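Local coordinates for protein interferon (Danio rerio, PDB 3PIV) that is a type I interferon and probably acts as a secreted antiviral cytokine that binds a cell-surface receptor, at residues E5-Y10 with D50-L55; L57-I62 with H90-D95; I63-A68 with T122-L127. One frame throughout, in Å; residues are numbered along the deposited sequence.

Contact 1. Residues E5-Y10 with D50-L55; sequences EWLGRY and DQVKFL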
loop_
_atom_site.group_PDB
_atom_site.type_symbol
_atom_site.label_atom_id
_atom_site.label_comp_id
_atom_site.label_asym_id
_atom_site.label_seq_id
_atom_site.Cartn_x
_atom_site.Cartn_y
_atom_site.Cartn_z
ATOM N N GLU A 5 -9.652 -12.508 12.345
ATOM C CA GLU A 5 -8.519 -13.403 12.522
ATOM C C GLU A 5 -7.307 -12.995 11.686
ATOM O O GLU A 5 -6.165 -13.167 12.113
ATOM C CB GLU A 5 -8.932 -14.836 12.170
ATOM C CG GLU A 5 -7.806 -15.691 11.575
ATOM C CD GLU A 5 -6.718 -16.040 12.587
ATOM O OE1 GLU A 5 -7.058 -16.319 13.758
ATOM O OE2 GLU A 5 -5.523 -16.043 12.209
ATOM N N TRP A 6 -7.553 -12.450 10.497
ATOM C CA TRP A 6 -6.477 -12.268 9.525
ATOM C C TRP A 6 -5.516 -11.122 9.838
ATOM O O TRP A 6 -4.541 -10.906 9.110
ATOM C CB TRP A 6 -7.048 -12.160 8.117
ATOM C CG TRP A 6 -7.852 -13.376 7.752
ATOM C CD1 TRP A 6 -9.206 -13.444 7.542
ATOM C CD2 TRP A 6 -7.354 -14.712 7.584
ATOM N NE1 TRP A 6 -9.573 -14.737 7.239
ATOM C CE2 TRP A 6 -8.456 -15.532 7.260
ATOM C CE3 TRP A 6 -6.082 -15.291 7.670
ATOM C CZ2 TRP A 6 -8.321 -16.898 7.019
ATOM C CZ3 TRP A 6 -5.952 -16.644 7.426
ATOM C CH2 TRP A 6 -7.063 -17.435 7.107
ATOM N N LEU A 7 -5.786 -10.407 10.929
ATOM C CA LEU A 7 -4.862 -9.405 11.453
ATOM C C LEU A 7 -3.728 -10.058 12.238
ATOM O O LEU A 7 -2.849 -9.377 12.771
ATOM C CB LEU A 7 -5.591 -8.424 12.368
ATOM C CG LEU A 7 -6.623 -7.508 11.720
ATOM C CD1 LEU A 7 -7.476 -6.862 12.794
ATOM C CD2 LEU A 7 -5.936 -6.458 10.839
ATOM N N GLY A 8 -3.753 -11.382 12.318
ATOM C CA GLY A 8 -2.746 -12.097 13.073
ATOM C C GLY A 8 -1.490 -12.314 12.261
ATOM O O GLY A 8 -1.549 -12.617 11.071
ATOM N N ARG A 9 -0.343 -12.155 12.914
ATOM C CA ARG A 9 0.939 -12.369 12.260
ATOM C C ARG A 9 1.169 -11.386 11.108
ATOM O O ARG A 9 1.949 -11.658 10.195
ATOM C CB ARG A 9 1.050 -13.817 11.779
ATOM C CG ARG A 9 1.252 -14.824 12.917
ATOM C CD ARG A 9 1.161 -16.284 12.440
ATOM N NE ARG A 9 2.248 -16.669 11.537
ATOM C CZ ARG A 9 2.083 -16.999 10.258
ATOM N NH1 ARG A 9 0.867 -16.996 9.725
ATOM N NH2 ARG A 9 3.133 -17.336 9.515
ATOM N N TYR A 10 0.512 -10.231 11.181
ATOM C CA TYR A 10 0.603 -9.227 10.126
ATOM C C TYR A 10 2.032 -8.724 9.969
ATOM O O TYR A 10 2.454 -8.360 8.880
ATOM C CB TYR A 10 -0.344 -8.052 10.406
ATOM C CG TYR A 10 -0.611 -7.202 9.186
ATOM C CD1 TYR A 10 -1.757 -7.395 8.421
ATOM C CD2 TYR A 10 0.293 -6.223 8.782
ATOM C CE1 TYR A 10 -2.006 -6.625 7.299
ATOM C CE2 TYR A 10 0.057 -5.449 7.656
ATOM C CZ TYR A 10 -1.094 -5.656 6.917
ATOM O OH TYR A 10 -1.336 -4.897 5.799
ATOM N N ASP A 50 -13.118 -0.197 10.550
ATOM C CA ASP A 50 -12.639 0.807 9.620
ATOM C C ASP A 50 -11.167 0.598 9.304
ATOM O O ASP A 50 -10.720 0.817 8.174
ATOM C CB ASP A 50 -12.873 2.202 10.187
ATOM C CG ASP A 50 -14.331 2.551 10.249
ATOM O OD1 ASP A 50 -15.010 2.370 9.222
ATOM O OD2 ASP A 50 -14.804 2.994 11.315
ATOM N N GLN A 51 -10.411 0.162 10.300
ATOM C CA GLN A 51 -8.990 -0.086 10.084
ATOM C C GLN A 51 -8.765 -1.182 9.042
ATOM O O GLN A 51 -7.934 -1.038 8.146
ATOM C CB GLN A 51 -8.287 -0.405 11.412
ATOM C CG GLN A 51 -8.215 0.812 12.345
ATOM C CD GLN A 51 -7.649 0.478 13.716
ATOM O OE1 GLN A 51 -7.979 -0.553 14.309
ATOM N NE2 GLN A 51 -6.784 1.354 14.224
ATOM N N VAL A 52 -9.499 -2.279 9.180
ATOM C CA VAL A 52 -9.387 -3.411 8.272
ATOM C C VAL A 52 -9.849 -3.060 6.857
ATOM O O VAL A 52 -9.218 -3.454 5.883
ATOM C CB VAL A 52 -10.198 -4.603 8.781
ATOM C CG1 VAL A 52 -10.177 -5.748 7.756
ATOM C CG2 VAL A 52 -9.660 -5.064 10.145
ATOM N N LYS A 53 -10.957 -2.333 6.747
ATOM C CA LYS A 53 -11.444 -1.887 5.453
ATOM C C LYS A 53 -10.378 -1.035 4.802
ATOM O O LYS A 53 -10.143 -1.144 3.609
ATOM C CB LYS A 53 -12.715 -1.059 5.599
ATOM C CG LYS A 53 -13.936 -1.835 6.066
ATOM C CD LYS A 53 -15.165 -0.969 5.905
ATOM C CE LYS A 53 -16.339 -1.499 6.702
ATOM N NZ LYS A 53 -17.618 -0.951 6.144
ATOM N N PHE A 54 -9.755 -0.177 5.608
ATOM C CA PHE A 54 -8.665 0.694 5.169
ATOM C C PHE A 54 -7.426 -0.086 4.739
ATOM O O PHE A 54 -6.713 0.320 3.816
ATOM C CB PHE A 54 -8.265 1.666 6.287
ATOM C CG PHE A 54 -7.131 2.588 5.900
ATOM C CD1 PHE A 54 -7.371 3.714 5.129
ATOM C CD2 PHE A 54 -5.819 2.303 6.272
ATOM C CE1 PHE A 54 -6.328 4.564 4.750
ATOM C CE2 PHE A 54 -4.759 3.154 5.904
ATOM C CZ PHE A 54 -5.015 4.282 5.146
ATOM N N LEU A 55 -7.140 -1.186 5.431
ATOM C CA LEU A 55 -5.995 -2.000 5.053
ATOM C C LEU A 55 -6.262 -2.657 3.694
ATOM O O LEU A 55 -5.385 -2.683 2.838
ATOM C CB LEU A 55 -5.679 -3.041 6.112
ATOM C CG LEU A 55 -5.019 -2.484 7.370
ATOM C CD1 LEU A 55 -4.952 -3.563 8.433
ATOM C CD2 LEU A 55 -3.621 -1.933 7.061
#

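Contact 2. Residues L57-I62 with H90-D95; sequences LTLDHI and HRKSSD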
loop_
_atom_site.group_PDB
_atom_site.type_symbol
_atom_site.label_atom_id
_atom_site.label_comp_id
_atom_site.label_asym_id
_atom_site.label_seq_id
_atom_site.Cartn_x
_atom_site.Cartn_y
_atom_site.Cartn_z
ATOM N N LEU A 57 -8.330 -1.581 1.297
ATOM C CA LEU A 57 -8.302 -0.528 0.291
ATOM C C LEU A 57 -6.879 -0.176 -0.107
ATOM O O LEU A 57 -6.556 -0.142 -1.292
ATOM C CB LEU A 57 -9.021 0.735 0.788
ATOM C CG LEU A 57 -10.547 0.683 0.834
ATOM C CD1 LEU A 57 -11.056 1.913 1.507
ATOM C CD2 LEU A 57 -11.151 0.522 -0.583
ATOM N N THR A 58 -6.034 0.074 0.889
ATOM C CA THR A 58 -4.656 0.466 0.644
ATOM C C THR A 58 -3.816 -0.649 -0.004
ATOM O O THR A 58 -3.049 -0.399 -0.946
ATOM C CB THR A 58 -3.978 0.992 1.941
ATOM O OG1 THR A 58 -4.866 1.902 2.611
ATOM C CG2 THR A 58 -2.709 1.722 1.589
ATOM N N LEU A 59 -3.963 -1.874 0.490
ATOM C CA LEU A 59 -3.263 -2.997 -0.114
ATOM C C LEU A 59 -3.608 -3.072 -1.595
ATOM O O LEU A 59 -2.750 -3.266 -2.453
ATOM C CB LEU A 59 -3.642 -4.316 0.581
ATOM C CG LEU A 59 -3.034 -4.601 1.966
ATOM C CD1 LEU A 59 -3.774 -5.754 2.594
ATOM C CD2 LEU A 59 -1.529 -4.905 1.910
ATOM N N ASP A 60 -4.880 -2.907 -1.899
ATOM C CA ASP A 60 -5.313 -3.094 -3.271
ATOM C C ASP A 60 -4.776 -1.974 -4.148
ATOM O O ASP A 60 -4.431 -2.210 -5.303
ATOM C CB ASP A 60 -6.832 -3.197 -3.367
ATOM C CG ASP A 60 -7.372 -4.557 -2.914
ATOM O OD1 ASP A 60 -6.596 -5.485 -2.630
ATOM O OD2 ASP A 60 -8.606 -4.687 -2.833
ATOM N N HIS A 61 -4.658 -0.774 -3.577
ATOM C CA HIS A 61 -4.125 0.372 -4.303
ATOM C C HIS A 61 -2.653 0.188 -4.600
ATOM O O HIS A 61 -2.187 0.502 -5.689
ATOM C CB HIS A 61 -4.335 1.679 -3.513
ATOM C CG HIS A 61 -5.691 2.284 -3.709
ATOM N ND1 HIS A 61 -6.512 2.646 -2.659
ATOM C CD2 HIS A 61 -6.383 2.562 -4.837
ATOM C CE1 HIS A 61 -7.642 3.136 -3.136
ATOM N NE2 HIS A 61 -7.597 3.076 -4.458
ATOM N N ILE A 62 -1.911 -0.309 -3.617
ATOM C CA ILE A 62 -0.491 -0.569 -3.813
ATOM C C ILE A 62 -0.301 -1.646 -4.883
ATOM O O ILE A 62 0.530 -1.510 -5.767
ATOM C CB ILE A 62 0.182 -1.020 -2.505
ATOM C CG1 ILE A 62 0.244 0.151 -1.511
ATOM C CG2 ILE A 62 1.570 -1.563 -2.789
ATOM C CD1 ILE A 62 0.673 -0.260 -0.082
ATOM N N HIS A 90 -1.480 -9.491 -2.154
ATOM C CA HIS A 90 -2.814 -9.854 -2.634
ATOM C C HIS A 90 -3.416 -10.929 -1.756
ATOM O O HIS A 90 -4.613 -10.929 -1.490
ATOM C CB HIS A 90 -2.824 -10.326 -4.097
ATOM C CG HIS A 90 -4.128 -10.950 -4.496
ATOM N ND1 HIS A 90 -5.283 -10.212 -4.662
ATOM C CD2 HIS A 90 -4.475 -12.239 -4.718
ATOM C CE1 HIS A 90 -6.282 -11.019 -4.979
ATOM N NE2 HIS A 90 -5.818 -12.256 -5.019
ATOM N N ARG A 91 -2.576 -11.863 -1.319
ATOM C CA ARG A 91 -3.038 -12.929 -0.430
ATOM C C ARG A 91 -3.532 -12.415 0.926
ATOM O O ARG A 91 -4.563 -12.853 1.410
ATOM C CB ARG A 91 -1.939 -13.961 -0.220
ATOM C CG ARG A 91 -1.482 -14.647 -1.491
ATOM C CD ARG A 91 -0.262 -15.505 -1.206
ATOM N NE ARG A 91 0.551 -15.702 -2.401
ATOM C CZ ARG A 91 1.874 -15.567 -2.435
ATOM N NH1 ARG A 91 2.545 -15.234 -1.329
ATOM N NH2 ARG A 91 2.527 -15.768 -3.574
ATOM N N LYS A 92 -2.795 -11.500 1.547
ATOM C CA LYS A 92 -3.238 -10.925 2.812
ATOM C C LYS A 92 -4.511 -10.142 2.574
ATOM O O LYS A 92 -5.481 -10.248 3.327
ATOM C CB LYS A 92 -2.175 -10.018 3.420
ATOM C CG LYS A 92 -2.658 -9.294 4.681
ATOM C CD LYS A 92 -3.421 -10.245 5.601
ATOM C CE LYS A 92 -2.498 -11.089 6.468
ATOM N NZ LYS A 92 -1.776 -10.236 7.436
ATOM N N SER A 93 -4.523 -9.366 1.497
ATOM C CA SER A 93 -5.695 -8.570 1.195
ATOM C C SER A 93 -6.919 -9.460 0.995
ATOM O O SER A 93 -7.981 -9.204 1.547
ATOM C CB SER A 93 -5.451 -7.699 -0.030
ATOM O OG SER A 93 -6.602 -6.934 -0.313
ATOM N N SER A 94 -6.771 -10.506 0.198
ATOM C CA SER A 94 -7.870 -11.443 -0.009
ATOM C C SER A 94 -8.384 -12.088 1.307
ATOM O O SER A 94 -9.569 -12.338 1.451
ATOM C CB SER A 94 -7.460 -12.521 -1.011
ATOM O OG SER A 94 -8.390 -13.578 -0.965
ATOM N N ASP A 95 -7.495 -12.363 2.256
ATOM C CA ASP A 95 -7.933 -12.839 3.574
ATOM C C ASP A 95 -8.744 -11.798 4.352
ATOM O O ASP A 95 -9.801 -12.110 4.896
ATOM C CB ASP A 95 -6.741 -13.309 4.414
ATOM C CG ASP A 95 -6.042 -14.520 3.810
ATOM O OD1 ASP A 95 -6.624 -15.149 2.912
ATOM O OD2 ASP A 95 -4.910 -14.834 4.228
HETATM O O HOH W 1 -6.127 -7.632 -4.104
#

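Contact 3. Residues I63-A68 with T122-L127; sequences IHLMDA and TLKKIL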
loop_
_atom_site.group_PDB
_atom_site.type_symbol
_atom_site.label_atom_id
_atom_site.label_comp_id
_atom_site.label_asym_id
_atom_site.label_seq_id
_atom_site.Cartn_x
_atom_site.Cartn_y
_atom_site.Cartn_z
ATOM N N ILE A 63 -1.082 -2.721 -4.806
ATOM C CA ILE A 63 -0.981 -3.768 -5.816
ATOM C C ILE A 63 -1.196 -3.162 -7.202
ATOM O O ILE A 63 -0.421 -3.384 -8.121
ATOM C CB ILE A 63 -1.997 -4.904 -5.570
ATOM C CG1 ILE A 63 -1.622 -5.670 -4.299
ATOM C CG2 ILE A 63 -2.066 -5.814 -6.773
ATOM C CD1 ILE A 63 -2.801 -6.211 -3.522
ATOM N N HIS A 64 -2.232 -2.348 -7.322
ATOM C CA HIS A 64 -2.589 -1.774 -8.604
ATOM C C HIS A 64 -1.523 -0.831 -9.133
ATOM O O HIS A 64 -1.228 -0.824 -10.337
ATOM C CB HIS A 64 -3.947 -1.091 -8.497
ATOM C CG HIS A 64 -5.060 -2.052 -8.220
ATOM N ND1 HIS A 64 -6.234 -1.684 -7.604
ATOM C CD2 HIS A 64 -5.163 -3.381 -8.473
ATOM C CE1 HIS A 64 -7.024 -2.745 -7.498
ATOM N NE2 HIS A 64 -6.396 -3.784 -8.016
ATOM N N LEU A 65 -0.933 -0.058 -8.228
ATOM C CA LEU A 65 0.114 0.897 -8.594
ATOM C C LEU A 65 1.341 0.175 -9.130
ATOM O O LEU A 65 1.962 0.616 -10.107
ATOM C CB LEU A 65 0.508 1.741 -7.372
ATOM C CG LEU A 65 1.554 2.842 -7.556
ATOM C CD1 LEU A 65 1.140 3.813 -8.647
ATOM C CD2 LEU A 65 1.803 3.579 -6.251
ATOM N N MET A 66 1.685 -0.942 -8.492
ATOM C CA MET A 66 2.970 -1.611 -8.734
ATOM C C MET A 66 2.890 -2.605 -9.884
ATOM O O MET A 66 3.909 -3.024 -10.416
ATOM C CB MET A 66 3.457 -2.317 -7.461
ATOM C CG MET A 66 3.857 -1.349 -6.331
ATOM S SD MET A 66 5.300 -0.358 -6.728
ATOM C CE MET A 66 6.641 -1.520 -6.500
ATOM N N ASP A 67 1.666 -2.979 -10.247
ATOM C CA ASP A 67 1.400 -3.943 -11.312
ATOM C C ASP A 67 1.518 -3.216 -12.642
ATOM O O ASP A 67 0.525 -3.034 -13.340
ATOM C CB ASP A 67 -0.020 -4.512 -11.130
ATOM C CG ASP A 67 -0.348 -5.664 -12.103
ATOM O OD1 ASP A 67 0.580 -6.246 -12.702
ATOM O OD2 ASP A 67 -1.550 -5.993 -12.258
ATOM N N ALA A 68 2.731 -2.788 -12.983
ATOM C CA ALA A 68 2.931 -1.886 -14.116
ATOM C C ALA A 68 4.207 -2.192 -14.902
ATOM O O ALA A 68 4.910 -1.289 -15.336
ATOM C CB ALA A 68 2.937 -0.420 -13.636
ATOM N N THR A 122 -2.848 10.625 -7.119
ATOM C CA THR A 122 -1.760 11.595 -7.213
ATOM C C THR A 122 -0.472 10.910 -7.641
ATOM O O THR A 122 0.268 11.413 -8.501
ATOM C CB THR A 122 -1.528 12.310 -5.869
ATOM O OG1 THR A 122 -2.655 13.138 -5.571
ATOM C CG2 THR A 122 -0.278 13.156 -5.920
ATOM N N LEU A 123 -0.204 9.759 -7.029
ATOM C CA LEU A 123 1.018 9.017 -7.313
ATOM C C LEU A 123 1.042 8.598 -8.778
ATOM O O LEU A 123 2.040 8.756 -9.458
ATOM C CB LEU A 123 1.116 7.781 -6.415
ATOM C CG LEU A 123 1.265 8.053 -4.920
ATOM C CD1 LEU A 123 1.210 6.745 -4.114
ATOM C CD2 LEU A 123 2.585 8.771 -4.677
ATOM N N LYS A 124 -0.064 8.060 -9.264
ATOM C CA LYS A 124 -0.135 7.668 -10.666
ATOM C C LYS A 124 0.076 8.894 -11.579
ATOM O O LYS A 124 0.800 8.828 -12.579
ATOM C CB LYS A 124 -1.473 6.996 -10.954
ATOM C CG LYS A 124 -1.568 6.374 -12.343
ATOM C CD LYS A 124 -0.888 5.008 -12.388
ATOM C CE LYS A 124 -0.744 4.503 -13.816
ATOM N NZ LYS A 124 -2.033 4.614 -14.576
ATOM N N LYS A 125 -0.552 10.015 -11.225
ATOM C CA LYS A 125 -0.390 11.241 -11.987
ATOM C C LYS A 125 1.069 11.636 -12.092
ATOM O O LYS A 125 1.538 12.023 -13.157
ATOM C CB LYS A 125 -1.182 12.387 -11.356
ATOM C CG LYS A 125 -1.023 13.687 -12.128
ATOM C CD LYS A 125 -1.907 14.793 -11.582
ATOM C CE LYS A 125 -2.040 15.919 -12.599
ATOM N NZ LYS A 125 -2.646 17.155 -12.022
ATOM N N ILE A 126 1.784 11.540 -10.972
ATOM C CA ILE A 126 3.196 11.893 -10.931
ATOM C C ILE A 126 4.008 11.003 -11.868
ATOM O O ILE A 126 4.902 11.470 -12.584
ATOM C CB ILE A 126 3.748 11.750 -9.502
ATOM C CG1 ILE A 126 3.324 12.942 -8.643
ATOM C CG2 ILE A 126 5.262 11.598 -9.523
ATOM C CD1 ILE A 126 3.501 12.710 -7.157
ATOM N N LEU A 127 3.708 9.712 -11.855
ATOM C CA LEU A 127 4.452 8.767 -12.679
ATOM C C LEU A 127 4.275 9.116 -14.156
ATOM O O LEU A 127 5.206 9.011 -14.954
ATOM C CB LEU A 127 3.987 7.332 -12.404
ATOM C CG LEU A 127 4.449 6.642 -11.121
ATOM C CD1 LEU A 127 3.682 5.341 -10.956
ATOM C CD2 LEU A 127 5.955 6.374 -11.157
#

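Contact 1. Residues E5-Y10 with D50-L55
L7 and Y10, the first and last residues of the beta turn that leads into helix 10-23, reach across to V52 and L55 near the start of helix 48-66. L7 touches with its two terminal methyls. CD1 meets CG2 of V52 at 3.9 Å, and CD2 lies 4.0 Å from that same V52 methyl, which therefore packs against both branches of the leucine. L7 CD2 also touches L55 CD1, at 3.9 Å. V52 can offer CG2 because this branch stands anti to its carbonyl carbon, while CG1 takes the position anti to the backbone N.

The backbone behind L7 is short and sharply turned. Residues 5-7 form a 3-10 segment with a bond from G8 N to E5 O (3.0 Å), and a type II beta turn follows from L7 to Y10, with R9 at a positive phi of 63°. In the alpha-helical cytokine bundle this is the lead-in to the first long helix, pinned to helix 79-101 by the C4-C99 disulfide and by the indole NE1 of W6, which is hydrogen-bonded to E98. The turn brings Y10 back beside L7. With CG anti to its backbone N (chi1 -163°), the phenol ring extends toward helix 48-66. The ring and the L55 side chain run alongside each other, pointing opposite ways, and Y10 OH comes 3.9 Å from L55 CD2. The L55 CD1 methyl approaches the ring obliquely, nearest to CE1 at 4.4 Å. L55 is thus shared, one methyl on L7 and the ring, the other on the phenol oxygen. M151 and A155 of helix 134-158 pack against L55 and Y10 respectively, and V100 of helix 79-101 against V52.

Contact 2. Residues L57-I62 with H90-D95
The axes of segments 57-62 and 90-95, on helices 48-66 and 79-101, run roughly antiparallel (150°) and come within 9.4 Å; L59 and S93 are the nearest pair, CA to CA 6.2 Å. The small serine allows L59 to lie close to the neighbouring helix: its CD1 rests on S93 CB at 3.7 Å, and the same methyl grazes K92 CG at 4.3 Å. At the S93 hydroxyl the contact turns polar. This group, held anti to its own backbone N (chi1 180°), donates to D60 OD1 at 2.7 Å, arriving from above the carboxylate plane, 40° out of it. A water also donates to OD1, at 2.6 Å, and is hydrogen-bonded to H90 ND1 at 2.8 Å, its oxygen in the plane of the imidazole at its edge, linking D60 to a residue one helical turn before S93. The second carboxylate oxygen, OD2, forms a salt bridge with K97, one turn after S93. With two donors on OD1 and a lysine on OD2, the D60 carboxylate is held at both oxygens by helix 79-101, directly through S93 and K97 and through a water to H90, and is probably kept in its ionised form.

Contact 3. Residues I63-A68 with T122-L127
L65, on the last turn of helix 48-66, splits its two methyls between L123 and L127, which stand one turn apart on helix 111-129. CD2 meets L123 CD1 at 3.9 Å, and CD1 meets L127 CD1 at 3.8 Å. The conformation of L65 makes this possible: CG swings anti to the backbone N (chi1 -178°), and chi2 of 56° turns the fork so that one methyl meets L123 and the other L127. L123 and L127 both adopt the other common leucine form, with CG beside the backbone N and anti to the carbonyl carbon, and both touch L65 with their CD1 methyl. The side chains of L65 and L123 cross at about a right angle, whereas L127 comes in at a slant. Between the two leucines in sequence, K124, bent at chi2 (81°), brings only its CD methylene near, 4.4 Å from L65 CD1.

Just beyond L65 the helix gives out, with D67 at the centre of an inverse gamma turn. I140 of helix 134-158 touches both L65 and L127, joining a third helix of the bundle to the pair. Across this interface the partners are leucine methyls and one lysine methylene, so the attraction between the segments rests on burial of hydrocarbon, without directional bonds to fix it.

Overall arrangement
Helix 48-66, with the turn just after it, supplies one side of all three contacts. From the N terminus, contact 1 closes a loop of 39 residues by bringing the lead-in to helix 10-23 onto the start of helix 48-66. Contact 2 opens only after that and ties the middle of the helix to helix 79-101, across a 27-residue connection. Contact 3 starts at the helix end and waits for helix 111-129, so contacts 2 and 3 cross along the chain. Contact 1 touches contact 2 through Y10 and L59, and contact 2 touches contact 3 through I63 and H90, whereas the centres of contacts 1 and 3 are about 23 Å apart.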